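Side-chain contact in major royal jelly protein 1 (Apis mellifera, PDB 5YYL), which is the most abundant protein of royal jelly, binds the sterol 24-methylenecholesterol and probably serves as nutrient for developing bee larvae: residues F77-R82 and S88-I93. Numbering follows the deposited sequence.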
loop_
_atom_site.group_PDB
_atom_site.type_symbol
_atom_site.label_atom_id
_atom_site.label_comp_id
_atom_site.label_asym_id
_atom_site.label_seq_id
_atom_site.Cartn_x
_atom_site.Cartn_y
_atom_site.Cartn_z
ATOM N N PHE A 77 -25.103 -11.801 -17.483
ATOM C CA PHE A 77 -25.872 -12.255 -18.650
ATOM C C PHE A 77 -27.359 -12.066 -18.420
ATOM O O PHE A 77 -27.825 -12.182 -17.306
ATOM C CB PHE A 77 -25.534 -13.695 -19.008
ATOM C CG PHE A 77 -24.117 -13.861 -19.464
ATOM C CD1 PHE A 77 -23.747 -13.569 -20.786
ATOM C CD2 PHE A 77 -23.125 -14.255 -18.576
ATOM C CE1 PHE A 77 -22.429 -13.695 -21.204
ATOM C CE2 PHE A 77 -21.801 -14.404 -18.996
ATOM C CZ PHE A 77 -21.457 -14.125 -20.315
ATOM N N VAL A 78 -28.087 -11.709 -19.465
ATOM C CA VAL A 78 -29.545 -11.591 -19.413
ATOM C C VAL A 78 -30.076 -12.166 -20.708
ATOM O O VAL A 78 -29.715 -11.674 -21.772
ATOM C CB VAL A 78 -30.002 -10.127 -19.286
ATOM C CG1 VAL A 78 -31.524 -10.041 -19.286
ATOM C CG2 VAL A 78 -29.429 -9.494 -18.016
ATOM N N THR A 79 -30.892 -13.218 -20.630
ATOM C CA THR A 79 -31.429 -13.859 -21.834
ATOM C C THR A 79 -32.862 -13.438 -22.048
ATOM O O THR A 79 -33.625 -13.318 -21.096
ATOM C CB THR A 79 -31.361 -15.390 -21.828
ATOM O OG1 THR A 79 -32.358 -15.922 -20.950
ATOM C CG2 THR A 79 -30.004 -15.872 -21.449
ATOM N N MET A 80 -33.213 -13.215 -23.309
ATOM C CA MET A 80 -34.536 -12.729 -23.651
ATOM C C MET A 80 -35.293 -13.780 -24.475
ATOM O O MET A 80 -34.732 -14.398 -25.416
ATOM C CB MET A 80 -34.434 -11.411 -24.411
ATOM C CG MET A 80 -35.563 -10.442 -24.087
ATOM S SD MET A 80 -35.497 -9.608 -22.482
ATOM C CE MET A 80 -33.730 -9.375 -22.271
ATOM N N LEU A 81 -36.554 -13.993 -24.082
ATOM C CA LEU A 81 -37.472 -14.846 -24.838
ATOM C C LEU A 81 -37.680 -14.196 -26.192
ATOM O O LEU A 81 -38.074 -13.024 -26.264
ATOM C CB LEU A 81 -38.833 -14.976 -24.145
ATOM C CG LEU A 81 -38.907 -15.781 -22.849
ATOM C CD1 LEU A 81 -40.306 -15.725 -22.271
ATOM C CD2 LEU A 81 -38.450 -17.203 -23.091
ATOM N N ARG A 82 -37.418 -14.956 -27.251
ATOM C CA ARG A 82 -37.455 -14.423 -28.618
ATOM C C ARG A 82 -38.873 -14.324 -29.143
ATOM O O ARG A 82 -39.352 -15.203 -29.836
ATOM C CB ARG A 82 -36.600 -15.266 -29.561
ATOM C CG ARG A 82 -36.493 -14.702 -30.962
ATOM C CD ARG A 82 -35.528 -13.514 -31.052
ATOM N NE ARG A 82 -34.166 -14.025 -31.147
ATOM C CZ ARG A 82 -33.109 -13.360 -31.595
ATOM N NH1 ARG A 82 -33.207 -12.088 -31.997
ATOM N NH2 ARG A 82 -31.923 -13.983 -31.626
ATOM N N SER A 88 -31.781 -9.277 -29.873
ATOM C CA SER A 88 -30.887 -10.360 -29.455
ATOM C C SER A 88 -31.450 -11.113 -28.285
ATOM O O SER A 88 -32.191 -10.545 -27.469
ATOM C CB SER A 88 -29.508 -9.830 -29.091
ATOM O OG SER A 88 -28.659 -10.897 -28.670
ATOM N N SER A 89 -31.089 -12.397 -28.217
ATOM C CA SER A 89 -31.562 -13.277 -27.151
ATOM C C SER A 89 -30.526 -13.412 -26.049
ATOM O O SER A 89 -30.859 -13.224 -24.890
ATOM C CB SER A 89 -31.911 -14.658 -27.687
ATOM O OG SER A 89 -32.560 -15.386 -26.668
ATOM N N LEU A 90 -29.298 -13.760 -26.418
ATOM C CA LEU A 90 -28.202 -13.867 -25.474
ATOM C C LEU A 90 -27.493 -12.515 -25.328
ATOM O O LEU A 90 -26.854 -12.043 -26.272
ATOM C CB LEU A 90 -27.216 -14.945 -25.931
ATOM C CG LEU A 90 -26.042 -15.238 -25.003
ATOM C CD1 LEU A 90 -26.514 -15.587 -23.599
ATOM C CD2 LEU A 90 -25.212 -16.368 -25.580
ATOM N N ASN A 91 -27.602 -11.901 -24.146
ATOM C CA ASN A 91 -27.028 -10.560 -23.882
ATOM C C ASN A 91 -26.212 -10.464 -22.595
ATOM O O ASN A 91 -26.266 -11.352 -21.758
ATOM C CB ASN A 91 -28.144 -9.516 -23.795
ATOM C CG ASN A 91 -29.201 -9.723 -24.844
ATOM O OD1 ASN A 91 -28.885 -9.764 -26.031
ATOM N ND2 ASN A 91 -30.452 -9.886 -24.419
ATOM N N VAL A 92 -25.451 -9.370 -22.479
ATOM C CA VAL A 92 -24.851 -8.930 -21.215
ATOM C C VAL A 92 -25.298 -7.513 -20.941
ATOM O O VAL A 92 -25.727 -6.820 -21.848
ATOM C CB VAL A 92 -23.308 -8.996 -21.183
ATOM C CG1 VAL A 92 -22.838 -10.426 -21.307
ATOM C CG2 VAL A 92 -22.681 -8.152 -22.265
ATOM N N ILE A 93 -25.200 -7.093 -19.683
ATOM C CA ILE A 93 -25.530 -5.728 -19.306
ATOM C C ILE A 93 -24.316 -4.899 -19.654
ATOM O O ILE A 93 -23.192 -5.307 -19.388
ATOM C CB ILE A 93 -25.897 -5.577 -17.820
ATOM C CG1 ILE A 93 -27.009 -6.572 -17.451
ATOM C CG2 ILE A 93 -26.364 -4.155 -17.530
ATOM C CD1 ILE A 93 -27.520 -6.445 -16.024
#
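Phe77 and Val92 lie side by side at one end of an antiparallel beta hairpin, the two middle strands of a four-stranded blade of the beta-propeller. They form a non-hydrogen-bonded pair, and CG1 of Val92 sits obliquely against the ring, 3.3 Å from Phe77 CE1. On the same face CD1 of Leu90 approaches Thr79 CG2 at 4.1 Å, and Leu127 of strand 124-129 packs against Phe77, Thr79 and Leu90. The other face carries Val78, whose side chain crosses that of Ile93 obliquely, with CG2 3.8 Å from Ile93 CG1, and Asn91. With its CG swung beside the backbone N (chi1 -41°), Asn91 turns ND2 back to Val78 O for a weak bond, while OD1 accepts the hydroxyl of Ser88. The Met80 side chain, bent at chi2 and chi3, runs at about a right angle to that of Asn91 and brings CE 4.0 Å from Asn91 ND2. Near the turn, Met80 N donates to Ser89 O (2.8 Å). Arg82 sets the rim of one guanidinium face over Ser88 C and Ser89 N, and its nitrogens bond to carbonyls including those of Val86, Ala113 and Val122. Ser89 OG, itself bonded to Ala124 N, donates to Met80 O in the carbonyl plane at 2.7 Å.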